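Local coordinates for SVS_variant_AS1 (Streptomyces sp. CWA1, PDB 6TJA), which is an engineered ancestral variant of the terpene cyclase spiroviolene synthase and probably cyclises geranylgeranyl diphosphate to spiroviolene, at residues 216-221 with 350-355; 248-253 with 259-264; 301-306 with 330-335. One frame throughout, in Å; residues are numbered along the deposited sequence.

Interaction 1 (216-221 with 350-355); sequences LTEMAI and IAWWWD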
loop_
_atom_site.group_PDB
_atom_site.type_symbol
_atom_site.label_atom_id
_atom_site.label_comp_id
_atom_site.label_asym_id
_atom_site.label_seq_id
_atom_site.Cartn_x
_atom_site.Cartn_y
_atom_site.Cartn_z
ATOM N N LEU A 216 5.442 17.098 -3.523
ATOM C CA LEU A 216 6.606 17.580 -2.717
ATOM C C LEU A 216 7.165 16.384 -1.963
ATOM O O LEU A 216 8.368 16.287 -1.842
ATOM C CB LEU A 216 6.161 18.677 -1.730
ATOM C CG LEU A 216 5.953 20.055 -2.345
ATOM C CD1 LEU A 216 5.277 21.002 -1.349
ATOM C CD2 LEU A 216 7.277 20.657 -2.815
ATOM N N THR A 217 6.300 15.483 -1.504
ATOM C CA THR A 217 6.717 14.303 -0.721
ATOM C C THR A 217 7.502 13.356 -1.651
ATOM O O THR A 217 8.628 12.904 -1.285
ATOM C CB THR A 217 5.514 13.641 -0.038
ATOM O OG1 THR A 217 4.864 14.558 0.853
ATOM C CG2 THR A 217 5.948 12.419 0.742
ATOM N N GLU A 218 6.939 13.064 -2.824
ATOM C CA GLU A 218 7.611 12.201 -3.819
ATOM C C GLU A 218 8.972 12.818 -4.174
ATOM O O GLU A 218 9.954 12.078 -4.217
ATOM C CB GLU A 218 6.673 11.979 -4.992
ATOM C CG GLU A 218 5.567 10.984 -4.696
ATOM C CD GLU A 218 5.001 10.325 -5.939
ATOM O OE1 GLU A 218 5.321 10.816 -7.049
ATOM O OE2 GLU A 218 4.236 9.328 -5.810
ATOM N N MET A 219 9.049 14.137 -4.332
ATOM C CA MET A 219 10.295 14.789 -4.777
ATOM C C MET A 219 11.319 14.649 -3.666
ATOM O O MET A 219 12.505 14.317 -3.966
ATOM C CB MET A 219 10.055 16.251 -5.157
ATOM C CG MET A 219 9.415 16.310 -6.533
ATOM S SD MET A 219 9.382 17.874 -7.365
ATOM C CE MET A 219 7.891 18.559 -6.636
ATOM N N ALA A 220 10.887 14.870 -2.429
ATOM C CA ALA A 220 11.782 14.739 -1.271
ATOM C C ALA A 220 12.347 13.323 -1.285
ATOM O O ALA A 220 13.570 13.152 -1.073
ATOM C CB ALA A 220 11.043 15.053 -0.005
ATOM N N ILE A 221 11.471 12.336 -1.513
ATOM C CA ILE A 221 11.817 10.888 -1.480
ATOM C C ILE A 221 12.789 10.579 -2.617
ATOM O O ILE A 221 13.764 9.879 -2.362
ATOM C CB ILE A 221 10.549 10.027 -1.514
ATOM C CG1 ILE A 221 9.812 10.137 -0.186
ATOM C CG2 ILE A 221 10.841 8.571 -1.855
ATOM C CD1 ILE A 221 8.426 9.537 -0.237
ATOM N N ILE A 350 7.044 10.815 -13.799
ATOM C CA ILE A 350 7.236 11.906 -12.800
ATOM C C ILE A 350 6.903 13.277 -13.387
ATOM O O ILE A 350 6.992 14.256 -12.619
ATOM C CB ILE A 350 8.643 11.862 -12.181
ATOM C CG1 ILE A 350 9.751 12.115 -13.209
ATOM C CG2 ILE A 350 8.850 10.564 -11.444
ATOM C CD1 ILE A 350 11.124 12.435 -12.605
ATOM N N ALA A 351 6.525 13.359 -14.665
ATOM C CA ALA A 351 6.285 14.632 -15.379
ATOM C C ALA A 351 5.182 15.424 -14.675
ATOM O O ALA A 351 5.253 16.686 -14.649
ATOM C CB ALA A 351 5.935 14.348 -16.813
ATOM N N TRP A 352 4.221 14.737 -14.058
ATOM C CA TRP A 352 3.112 15.433 -13.355
ATOM C C TRP A 352 3.643 16.265 -12.178
ATOM O O TRP A 352 2.913 17.169 -11.723
ATOM C CB TRP A 352 2.021 14.448 -12.922
ATOM C CG TRP A 352 2.426 13.490 -11.848
ATOM C CD1 TRP A 352 3.054 12.285 -11.996
ATOM C CD2 TRP A 352 2.211 13.666 -10.441
ATOM N NE1 TRP A 352 3.236 11.701 -10.780
ATOM C CE2 TRP A 352 2.731 12.529 -9.809
ATOM C CE3 TRP A 352 1.644 14.675 -9.668
ATOM C CZ2 TRP A 352 2.708 12.388 -8.426
ATOM C CZ3 TRP A 352 1.583 14.515 -8.303
ATOM C CH2 TRP A 352 2.123 13.397 -7.696
ATOM N N TRP A 353 4.875 16.055 -11.702
ATOM C CA TRP A 353 5.417 16.966 -10.651
ATOM C C TRP A 353 5.509 18.418 -11.139
ATOM O O TRP A 353 5.583 19.301 -10.289
ATOM C CB TRP A 353 6.774 16.524 -10.144
ATOM C CG TRP A 353 6.800 15.191 -9.486
ATOM C CD1 TRP A 353 5.765 14.477 -8.967
ATOM C CD2 TRP A 353 7.977 14.392 -9.309
ATOM N NE1 TRP A 353 6.222 13.275 -8.482
ATOM C CE2 TRP A 353 7.574 13.202 -8.664
ATOM C CE3 TRP A 353 9.332 14.585 -9.613
ATOM C CZ2 TRP A 353 8.486 12.203 -8.315
ATOM C CZ3 TRP A 353 10.222 13.583 -9.304
ATOM C CH2 TRP A 353 9.800 12.415 -8.655
ATOM N N TRP A 354 5.565 18.643 -12.452
ATOM C CA TRP A 354 5.752 19.972 -13.096
ATOM C C TRP A 354 4.434 20.536 -13.638
ATOM O O TRP A 354 4.522 21.585 -14.279
ATOM C CB TRP A 354 6.766 19.859 -14.245
ATOM C CG TRP A 354 8.191 19.792 -13.810
ATOM C CD1 TRP A 354 9.045 20.849 -13.627
ATOM C CD2 TRP A 354 8.935 18.604 -13.480
ATOM N NE1 TRP A 354 10.277 20.404 -13.212
ATOM C CE2 TRP A 354 10.244 19.031 -13.123
ATOM C CE3 TRP A 354 8.628 17.236 -13.444
ATOM C CZ2 TRP A 354 11.234 18.119 -12.769
ATOM C CZ3 TRP A 354 9.605 16.340 -13.079
ATOM C CH2 TRP A 354 10.893 16.777 -12.749
ATOM N N ASP A 355 3.304 19.832 -13.471
ATOM C CA ASP A 355 1.975 20.199 -14.028
ATOM C C ASP A 355 1.187 20.969 -12.959
ATOM O O ASP A 355 0.493 20.329 -12.182
ATOM C CB ASP A 355 1.269 18.930 -14.504
ATOM C CG ASP A 355 -0.080 19.153 -15.157
ATOM O OD1 ASP A 355 -0.600 20.270 -15.019
ATOM O OD2 ASP A 355 -0.585 18.197 -15.818
#
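Trp-353 and Glu-218 are joined by a hydrogen bond. The indole NE1 of Trp-353 donates to Glu-218 OE1 at 3.0 Å, with an N-H...O angle of 155°. The oxygen lies in the indole plane and uses its anti lone pair. The carboxylate itself is turned 80° from that ring. Glu-218 CG is anti to its carbonyl carbon (chi1 -76°) and the chain runs extended from there, which carries OE1 to the indole edge. Glu-218 OE1 also lies 3.3 Å from Trp-352 CZ2, in an oblique approach to that ring. Glu-218 OE2 forms a salt bridge with Arg-112 of the second subunit.

These residues belong to an all-helical terpene cyclase fold. Segment 216-221 is part of helix 211-231, whose C-terminal end carries the start of a sequence that fits the NSE motif, the probable metal-binding signature of class I terpene cyclases. Segment 350-355 is C-terminal chain with a short 3-10 turn laid against that helix.

The remaining contact is apolar. Met-219 CG lies over one face of Trp-353 in a CH-pi contact. Met-219 SD makes an oblique Met-aromatic contact, 4.8 Å from the centroid of the six-membered ring of Trp-353. Within 350-355, Ile-350 CB lies against the opposite face of that indole, toward its rim.

Interaction 2 (248-253 with 259-264); sequences SVLMHH and QEAVEE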
loop_
_atom_site.group_PDB
_atom_site.type_symbol
_atom_site.label_atom_id
_atom_site.label_comp_id
_atom_site.label_asym_id
_atom_site.label_seq_id
_atom_site.Cartn_x
_atom_site.Cartn_y
_atom_site.Cartn_z
ATOM N N SER A 248 24.122 2.448 -13.147
ATOM C CA SER A 248 24.044 1.239 -14.013
ATOM C C SER A 248 22.928 1.440 -15.035
ATOM O O SER A 248 23.076 0.931 -16.147
ATOM C CB SER A 248 23.810 -0.048 -13.246
ATOM O OG SER A 248 24.670 -0.176 -12.128
ATOM N N VAL A 249 21.837 2.124 -14.652
ATOM C CA VAL A 249 20.668 2.331 -15.549
ATOM C C VAL A 249 21.101 3.218 -16.721
ATOM O O VAL A 249 20.814 2.845 -17.865
ATOM C CB VAL A 249 19.433 2.902 -14.819
ATOM C CG1 VAL A 249 18.389 3.384 -15.817
ATOM C CG2 VAL A 249 18.806 1.914 -13.841
ATOM N N LEU A 250 21.749 4.350 -16.458
ATOM C CA LEU A 250 22.200 5.285 -17.524
ATOM C C LEU A 250 23.302 4.633 -18.373
ATOM O O LEU A 250 23.269 4.807 -19.613
ATOM C CB LEU A 250 22.670 6.598 -16.904
ATOM C CG LEU A 250 21.588 7.365 -16.143
ATOM C CD1 LEU A 250 22.210 8.504 -15.368
ATOM C CD2 LEU A 250 20.514 7.900 -17.078
ATOM N N MET A 251 24.237 3.904 -17.765
ATOM C CA MET A 251 25.311 3.195 -18.514
ATOM C C MET A 251 24.684 2.201 -19.495
ATOM O O MET A 251 25.067 2.249 -20.679
ATOM C CB MET A 251 26.291 2.471 -17.589
ATOM C CG MET A 251 27.150 3.453 -16.831
ATOM S SD MET A 251 28.232 2.680 -15.647
ATOM C CE MET A 251 29.262 1.697 -16.739
ATOM N N HIS A 252 23.721 1.392 -19.045
ATOM C CA HIS A 252 23.051 0.365 -19.882
ATOM C C HIS A 252 22.165 1.031 -20.941
ATOM O O HIS A 252 22.280 0.641 -22.112
ATOM C CB HIS A 252 22.277 -0.620 -19.002
ATOM C CG HIS A 252 21.689 -1.763 -19.762
ATOM N ND1 HIS A 252 20.435 -1.701 -20.348
ATOM C CD2 HIS A 252 22.172 -2.986 -20.041
ATOM C CE1 HIS A 252 20.174 -2.841 -20.950
ATOM N NE2 HIS A 252 21.222 -3.634 -20.787
ATOM N N HIS A 253 21.294 1.988 -20.574
ATOM C CA HIS A 253 20.211 2.459 -21.484
ATOM C C HIS A 253 20.685 3.607 -22.400
ATOM O O HIS A 253 20.116 3.730 -23.492
ATOM C CB HIS A 253 18.923 2.759 -20.713
ATOM C CG HIS A 253 18.254 1.514 -20.239
ATOM N ND1 HIS A 253 17.526 0.694 -21.086
ATOM C CD2 HIS A 253 18.230 0.920 -19.017
ATOM C CE1 HIS A 253 17.053 -0.342 -20.413
ATOM N NE2 HIS A 253 17.483 -0.235 -19.127
ATOM N N GLN A 259 31.650 7.770 -15.775
ATOM C CA GLN A 259 31.873 9.224 -15.557
ATOM C C GLN A 259 30.720 10.030 -16.164
ATOM O O GLN A 259 30.252 10.927 -15.468
ATOM C CB GLN A 259 33.197 9.726 -16.137
ATOM C CG GLN A 259 33.507 11.178 -15.751
ATOM C CD GLN A 259 33.401 11.453 -14.262
ATOM O OE1 GLN A 259 33.858 10.674 -13.425
ATOM N NE2 GLN A 259 32.773 12.567 -13.909
ATOM N N GLU A 260 30.299 9.747 -17.406
ATOM C CA GLU A 260 29.147 10.445 -18.055
ATOM C C GLU A 260 27.856 10.184 -17.247
ATOM O O GLU A 260 27.122 11.139 -16.982
ATOM C CB GLU A 260 29.000 10.010 -19.520
ATOM C CG GLU A 260 30.145 10.465 -20.436
ATOM C CD GLU A 260 30.261 9.708 -21.762
ATOM O OE1 GLU A 260 29.500 8.747 -21.960
ATOM O OE2 GLU A 260 31.129 10.075 -22.594
ATOM N N ALA A 261 27.603 8.946 -16.826
ATOM C CA ALA A 261 26.432 8.574 -15.997
ATOM C C ALA A 261 26.463 9.357 -14.674
ATOM O O ALA A 261 25.399 9.882 -14.295
ATOM C CB ALA A 261 26.360 7.077 -15.769
ATOM N N VAL A 262 27.612 9.471 -14.008
ATOM C CA VAL A 262 27.709 10.215 -12.708
ATOM C C VAL A 262 27.250 11.670 -12.931
ATOM O O VAL A 262 26.502 12.209 -12.074
ATOM C CB VAL A 262 29.124 10.142 -12.089
ATOM C CG1 VAL A 262 29.338 11.177 -10.975
ATOM C CG2 VAL A 262 29.440 8.746 -11.581
ATOM N N GLU A 263 27.686 12.285 -14.032
ATOM C CA GLU A 263 27.340 13.678 -14.419
ATOM C C GLU A 263 25.859 13.772 -14.809
ATOM O O GLU A 263 25.204 14.713 -14.358
ATOM C CB GLU A 263 28.262 14.138 -15.542
ATOM C CG GLU A 263 29.649 14.459 -15.004
ATOM C CD GLU A 263 30.661 14.916 -16.036
ATOM O OE1 GLU A 263 30.228 15.553 -17.039
ATOM O OE2 GLU A 263 31.879 14.637 -15.837
ATOM N N GLU A 264 25.369 12.871 -15.660
ATOM C CA GLU A 264 23.937 12.824 -16.024
ATOM C C GLU A 264 23.093 12.674 -14.749
ATOM O O GLU A 264 22.061 13.368 -14.614
ATOM C CB GLU A 264 23.668 11.700 -17.023
ATOM C CG GLU A 264 22.228 11.698 -17.534
ATOM C CD GLU A 264 21.776 12.990 -18.217
ATOM O OE1 GLU A 264 22.654 13.803 -18.597
ATOM O OE2 GLU A 264 20.546 13.178 -18.384
#
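Leu-250 and Ala-261 face each other where two consecutive helices pack. Their CB atoms are 3.9 Å apart, and their CA atoms are the nearest pair, at 5.6 Å. The small alanine lets the axes of segments 248-253 and 259-264 approach to 8.7 Å. The angle between their directions is 120°. Helix 246-254 and the start of helix 258-283 thus form an oblique pair joined by a short turn, within the terpene synthase family 2 metal-binding region. This is plain packing.

Ala-261 CB is shared by two side chains. Leu-250 meets it through CB, and Met-251 through CG, also at 3.9 Å. Beyond this point Leu-250 reaches along the second helix. Its CD1 methyl lies 3.6 Å from the backbone carbonyl oxygen Ala-261 O and 3.9 Å from Glu-264 CG. Leu-250 and Glu-264 cross at about a right angle. Glu-264 leaves its helix with CG anti to N (chi1 -174°) and then bends at chi2, 58°. Its CB and CG methylenes therefore meet the leucine, while the carboxylate makes a long, weak ion pair with Arg-254.

Close fit and apolar burial, rather than directed bonding, would hold this pair of helices together.

Interaction 3 (301-306 with 330-335); sequences GIRGNA and LTWAES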
loop_
_atom_site.group_PDB
_atom_site.type_symbol
_atom_site.label_atom_id
_atom_site.label_comp_id
_atom_site.label_asym_id
_atom_site.label_seq_id
_atom_site.Cartn_x
_atom_site.Cartn_y
_atom_site.Cartn_z
ATOM N N GLY A 301 14.728 16.468 6.203
ATOM C CA GLY A 301 14.948 15.081 5.743
ATOM C C GLY A 301 15.893 15.020 4.552
ATOM O O GLY A 301 16.843 14.296 4.654
ATOM N N ILE A 302 15.643 15.779 3.471
ATOM C CA ILE A 302 16.488 15.771 2.243
ATOM C C ILE A 302 17.928 16.083 2.664
ATOM O O ILE A 302 18.816 15.288 2.374
ATOM C CB ILE A 302 15.996 16.766 1.182
ATOM C CG1 ILE A 302 14.623 16.395 0.620
ATOM C CG2 ILE A 302 17.025 16.921 0.066
ATOM C CD1 ILE A 302 13.988 17.493 -0.209
ATOM N N ARG A 303 18.124 17.209 3.338
ATOM C CA ARG A 303 19.447 17.670 3.841
ATOM C C ARG A 303 20.058 16.641 4.796
ATOM O O ARG A 303 21.245 16.298 4.635
ATOM C CB ARG A 303 19.296 19.001 4.585
ATOM C CG ARG A 303 20.606 19.576 5.111
ATOM C CD ARG A 303 21.751 19.541 4.111
ATOM N NE ARG A 303 22.889 20.105 4.796
ATOM C CZ ARG A 303 23.547 21.201 4.428
ATOM N NH1 ARG A 303 23.254 21.834 3.301
ATOM N NH2 ARG A 303 24.537 21.637 5.177
ATOM N N GLY A 304 19.289 16.184 5.773
ATOM C CA GLY A 304 19.757 15.217 6.786
ATOM C C GLY A 304 20.165 13.900 6.152
ATOM O O GLY A 304 21.239 13.348 6.509
ATOM N N ASN A 305 19.336 13.363 5.256
ATOM C CA ASN A 305 19.729 12.187 4.447
ATOM C C ASN A 305 21.084 12.430 3.773
ATOM O O ASN A 305 21.986 11.557 3.886
ATOM C CB ASN A 305 18.694 11.872 3.388
ATOM C CG ASN A 305 19.106 10.665 2.587
ATOM O OD1 ASN A 305 18.980 9.550 3.081
ATOM N ND2 ASN A 305 19.612 10.896 1.388
ATOM N N ALA A 306 21.256 13.548 3.085
ATOM C CA ALA A 306 22.521 13.833 2.358
ATOM C C ALA A 306 23.688 13.939 3.352
ATOM O O ALA A 306 24.758 13.342 3.112
ATOM C CB ALA A 306 22.375 15.077 1.529
ATOM N N LEU A 330 32.103 19.881 5.948
ATOM C CA LEU A 330 31.576 19.377 4.652
ATOM C C LEU A 330 31.574 20.526 3.639
ATOM O O LEU A 330 31.273 21.682 4.042
ATOM C CB LEU A 330 30.154 18.844 4.840
ATOM C CG LEU A 330 29.989 17.667 5.798
ATOM C CD1 LEU A 330 28.522 17.307 5.930
ATOM C CD2 LEU A 330 30.808 16.457 5.356
ATOM N N THR A 331 31.892 20.214 2.380
ATOM C CA THR A 331 31.710 21.108 1.203
ATOM C C THR A 331 30.396 20.732 0.498
ATOM O O THR A 331 30.144 19.543 0.270
ATOM C CB THR A 331 32.933 21.068 0.273
ATOM O OG1 THR A 331 33.205 19.710 -0.082
ATOM C CG2 THR A 331 34.164 21.691 0.902
ATOM N N TRP A 332 29.598 21.738 0.172
ATOM C CA TRP A 332 28.388 21.636 -0.678
ATOM C C TRP A 332 28.564 22.443 -1.963
ATOM O O TRP A 332 29.217 23.490 -1.891
ATOM C CB TRP A 332 27.187 22.145 0.101
ATOM C CG TRP A 332 27.045 21.434 1.402
ATOM C CD1 TRP A 332 27.599 21.808 2.588
ATOM C CD2 TRP A 332 26.325 20.213 1.641
ATOM N NE1 TRP A 332 27.272 20.897 3.551
ATOM C CE2 TRP A 332 26.485 19.914 3.010
ATOM C CE3 TRP A 332 25.538 19.365 0.853
ATOM C CZ2 TRP A 332 25.899 18.794 3.602
ATOM C CZ3 TRP A 332 24.975 18.251 1.434
ATOM C CH2 TRP A 332 25.149 17.969 2.790
ATOM N N ALA A 333 27.929 21.992 -3.058
ATOM C CA ALA A 333 27.775 22.745 -4.326
ATOM C C ALA A 333 26.902 23.961 -4.045
ATOM O O ALA A 333 25.859 23.782 -3.403
ATOM C CB ALA A 333 27.159 21.889 -5.411
ATOM N N GLU A 334 27.290 25.119 -4.570
ATOM C CA GLU A 334 26.582 26.405 -4.384
ATOM C C GLU A 334 25.472 26.539 -5.437
ATOM O O GLU A 334 24.445 27.182 -5.131
ATOM C CB GLU A 334 27.612 27.534 -4.450
ATOM C CG GLU A 334 27.034 28.910 -4.193
ATOM C CD GLU A 334 28.084 30.002 -4.277
ATOM O OE1 GLU A 334 29.291 29.671 -4.128
ATOM O OE2 GLU A 334 27.697 31.176 -4.503
ATOM N N SER A 335 25.654 25.947 -6.618
ATOM C CA SER A 335 24.694 26.000 -7.758
ATOM C C SER A 335 24.275 24.592 -8.155
ATOM O O SER A 335 25.056 23.650 -8.001
ATOM C CB SER A 335 25.307 26.693 -8.954
ATOM O OG SER A 335 26.004 27.866 -8.574
#
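Arg-303 lays its guanidinium flat on the indole of Trp-332. At CB the side chain is still beside its own helix. CG stands trans to the backbone N (chi1 -179°), and a bend at chi2, 46°, turns the chain towards the tryptophan. Contact starts at CD, 4.0 Å from Trp-332 CH2 at the rim of the six-membered ring. NE comes next, 3.5 Å from CZ2 of Trp-332. It also forms a salt bridge with Glu-307, one turn further along the helix. Arg-303 CZ lies over the Trp-332 face, offset toward the rim, 3.8 Å from the centroid of the six-membered ring. The two planes are 19° apart, which makes this a stacked cation-pi contact. NH1 lies 3.8 Å from Trp-332 CE2 and donates to the carbonyl oxygen of Cys-15. NH2 ends 3.3 Å from Trp-332 NE1. Both are donors, so this pair is stacking and not a hydrogen bond.

The bonds to Glu-307 and Cys-15 fix the guanidinium plane against the indole. Ala-306 CB touches the ring edge, 4.1 Å from Trp-332 CZ3.

Segment 330-335 has no regular structure, and its Ala-333 makes backbone hydrogen bonds with Ile-13. The contact thus joins terminal loops to helix 289-309 of the all-helical terpene cyclase fold. Elsewhere on this helix, Ile-302 and Asn-305 pack on helix 211-231.

How the interactions relate
Interaction 1 is the buried contact of the three and reaches the dimer interface. Interactions 2 and 3 are only partly buried, and no second subunit touches them. Interactions 1 and 3 each set chain that follows helix 289-309 against a helix, a short 3-10 turn in interaction 1 and irregular chain in interaction 3. Their helices meet directly, with Ala-220 CA 3.7 Å from Ile-302 CD1. Interaction 2 stands apart, its nearest atoms about 11 Å from either of the others, and joins two helices that are neighbours in sequence. Chemistry follows place. Interaction 1 pairs a buried carboxylate with an indole N-H, interaction 2 is packing of aliphatic groups without a polar bond, and interaction 3 lays a partly exposed cation on an indole face.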